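Local coordinates for NOL1/NOP2/sun family protein (Enterococcus faecium, PDB 3M4X) that probably methylates cytosine at carbon 5 in ribosomal RNA, as an RsmF-like methyltransferase, at residues A[41-46]-A[152-156]. Numbering follows the deposited sequence.
Sequences RWNPLK and RWGVS
Trp153 lays its indole (chi1 t) against the loop 41-46, with Asn43 over one face: Asn43 CB stands 3.6 Å from the centroid of the Trp153 six-membered ring, 22° off the normal, a CH-pi contact. The amide of Asn43 (chi1 t) is fully engaged. Its ND2 donates to Trp153 O at 2.8 Å and to Gly85 O, and its OD1 accepts from Leu45 N at 2.9 Å, closing an Asx turn; Lys46 N to Asn43 O, 3.1 Å, completes a type I beta turn from Asn43 to Lys46. Across the contact, helix 140-153 ends in a Schellman motif: the chain turns off at Gly154 (phi/psi 82/27), and the carbonyls of Arg152 and Trp153 take side-chain donors instead. These two hydrogen bonds join the N-terminal RsmF domain to the Rossmann-like methyltransferase domain. Lys46 (m, m, t, t) brings NZ to Arg152 O at 3.1 Å and also donates to Ala84 O and Leu390 O. Space beside Gly154 is tight, since an ideal CB would sit 3.1 Å from Lys46 CE; positive phi by itself also favours glycine. CA atoms pair Asn43 with Trp153 at 7.4 Å and Leu45 with Gly154 at 7.0 Å. Leu45 (m, t) packs its CD1 4.0 Å from Trp153 CD1 and 4.3 Å from Val155 CG2. At the indole's far end, Trp42 O lies at the ring edge, 3.7 Å from Trp153 CH2, and Arg41 NH1 comes obliquely to 3.7 Å from Trp153 CZ2, while Arg41 NE hydrogen-bonds to Gln90 OE1.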
loop_
_atom_site.group_PDB
_atom_site.type_symbol
_atom_site.label_atom_id
_atom_site.label_comp_id
_atom_site.label_asym_id
_atom_site.label_seq_id
_atom_site.Cartn_x
_atom_site.Cartn_y
_atom_site.Cartn_z
ATOM N N ARG A 41 4.255 9.462 -4.508
ATOM C CA ARG A 41 5.499 8.723 -4.696
ATOM C C ARG A 41 5.615 8.145 -6.101
ATOM O O ARG A 41 4.617 7.773 -6.724
ATOM C CB ARG A 41 5.604 7.569 -3.693
ATOM C CG ARG A 41 5.983 7.967 -2.280
ATOM C CD ARG A 41 6.033 6.736 -1.378
ATOM N NE ARG A 41 4.685 6.302 -1.067
ATOM C CZ ARG A 41 4.096 5.218 -1.559
ATOM N NH1 ARG A 41 4.734 4.397 -2.370
ATOM N NH2 ARG A 41 2.853 4.950 -1.210
ATOM N N TRP A 42 6.847 8.080 -6.590
ATOM C CA TRP A 42 7.141 7.325 -7.785
ATOM C C TRP A 42 7.379 5.857 -7.416
ATOM O O TRP A 42 7.466 5.496 -6.232
ATOM C CB TRP A 42 8.323 7.937 -8.570
ATOM C CG TRP A 42 9.628 7.989 -7.833
ATOM C CD1 TRP A 42 10.058 8.980 -6.987
ATOM C CD2 TRP A 42 10.681 7.024 -7.887
ATOM N NE1 TRP A 42 11.316 8.685 -6.518
ATOM C CE2 TRP A 42 11.717 7.487 -7.047
ATOM C CE3 TRP A 42 10.855 5.814 -8.575
ATOM C CZ2 TRP A 42 12.906 6.785 -6.872
ATOM C CZ3 TRP A 42 12.035 5.119 -8.399
ATOM C CH2 TRP A 42 13.048 5.605 -7.556
ATOM N N ASN A 43 7.479 5.018 -8.442
ATOM C CA ASN A 43 7.403 3.580 -8.278
ATOM C C ASN A 43 8.636 2.863 -8.837
ATOM O O ASN A 43 8.790 2.740 -10.052
ATOM C CB ASN A 43 6.120 3.067 -8.948
ATOM C CG ASN A 43 5.844 1.617 -8.629
ATOM O OD1 ASN A 43 6.680 0.948 -8.045
ATOM N ND2 ASN A 43 4.676 1.125 -9.018
ATOM N N PRO A 44 9.524 2.405 -7.940
ATOM C CA PRO A 44 10.759 1.692 -8.295
ATOM C C PRO A 44 10.467 0.314 -8.881
ATOM O O PRO A 44 11.360 -0.308 -9.449
ATOM C CB PRO A 44 11.489 1.522 -6.957
ATOM C CG PRO A 44 10.701 2.312 -5.942
ATOM C CD PRO A 44 9.340 2.543 -6.481
ATOM N N LEU A 45 9.236 -0.164 -8.735
ATOM C CA LEU A 45 8.844 -1.416 -9.378
ATOM C C LEU A 45 8.686 -1.278 -10.896
ATOM O O LEU A 45 8.742 -2.275 -11.623
ATOM C CB LEU A 45 7.553 -1.956 -8.766
ATOM C CG LEU A 45 7.614 -2.215 -7.253
ATOM C CD1 LEU A 45 6.254 -2.628 -6.727
ATOM C CD2 LEU A 45 8.678 -3.271 -6.909
ATOM N N LYS A 46 8.499 -0.046 -11.371
ATOM C CA LYS A 46 8.213 0.197 -12.785
ATOM C C LYS A 46 9.465 0.430 -13.634
ATOM O O LYS A 46 10.457 0.953 -13.151
ATOM C CB LYS A 46 7.265 1.395 -12.933
ATOM C CG LYS A 46 5.918 1.227 -12.237
ATOM C CD LYS A 46 5.020 0.276 -13.023
ATOM C CE LYS A 46 3.752 0.001 -12.245
ATOM N NZ LYS A 46 2.642 -0.467 -13.101
ATOM N N ARG A 152 -2.560 -1.817 -9.879
ATOM C CA ARG A 152 -2.113 -0.665 -10.662
ATOM C C ARG A 152 -0.622 -0.429 -10.462
ATOM O O ARG A 152 0.116 -0.104 -11.413
ATOM C CB ARG A 152 -2.929 0.586 -10.317
ATOM C CG ARG A 152 -2.513 1.864 -11.070
ATOM C CD ARG A 152 -3.486 3.038 -10.781
ATOM N NE ARG A 152 -3.500 3.361 -9.359
ATOM C CZ ARG A 152 -2.703 4.264 -8.782
ATOM N NH1 ARG A 152 -1.828 4.961 -9.509
ATOM N NH2 ARG A 152 -2.781 4.467 -7.472
ATOM N N TRP A 153 -0.202 -0.641 -9.221
ATOM C CA TRP A 153 1.144 -0.380 -8.744
ATOM C C TRP A 153 2.078 -1.442 -9.271
ATOM O O TRP A 153 3.296 -1.297 -9.193
ATOM C CB TRP A 153 1.148 -0.383 -7.200
ATOM C CG TRP A 153 2.338 0.276 -6.546
ATOM C CD1 TRP A 153 3.227 -0.305 -5.684
ATOM C CD2 TRP A 153 2.748 1.651 -6.679
ATOM N NE1 TRP A 153 4.173 0.615 -5.287
ATOM C CE2 TRP A 153 3.901 1.822 -5.884
ATOM C CE3 TRP A 153 2.259 2.747 -7.404
ATOM C CZ2 TRP A 153 4.571 3.043 -5.788
ATOM C CZ3 TRP A 153 2.938 3.967 -7.315
ATOM C CH2 TRP A 153 4.075 4.101 -6.511
ATOM N N GLY A 154 1.505 -2.521 -9.805
ATOM C CA GLY A 154 2.304 -3.576 -10.406
ATOM C C GLY A 154 2.887 -4.588 -9.434
ATOM O O GLY A 154 3.914 -5.205 -9.708
ATOM N N VAL A 155 2.222 -4.784 -8.303
ATOM C CA VAL A 155 2.725 -5.703 -7.275
ATOM C C VAL A 155 2.366 -7.126 -7.643
ATOM O O VAL A 155 1.201 -7.437 -7.871
ATOM C CB VAL A 155 2.108 -5.380 -5.910
ATOM C CG1 VAL A 155 2.646 -6.334 -4.814
ATOM C CG2 VAL A 155 2.360 -3.921 -5.566
ATOM N N SER A 156 3.366 -7.992 -7.686
ATOM C CA SER A 156 3.150 -9.366 -8.117
ATOM C C SER A 156 3.178 -10.386 -6.982
ATOM O O SER A 156 2.823 -11.530 -7.196
ATOM C CB SER A 156 4.177 -9.748 -9.185
ATOM O OG SER A 156 5.492 -9.521 -8.711
#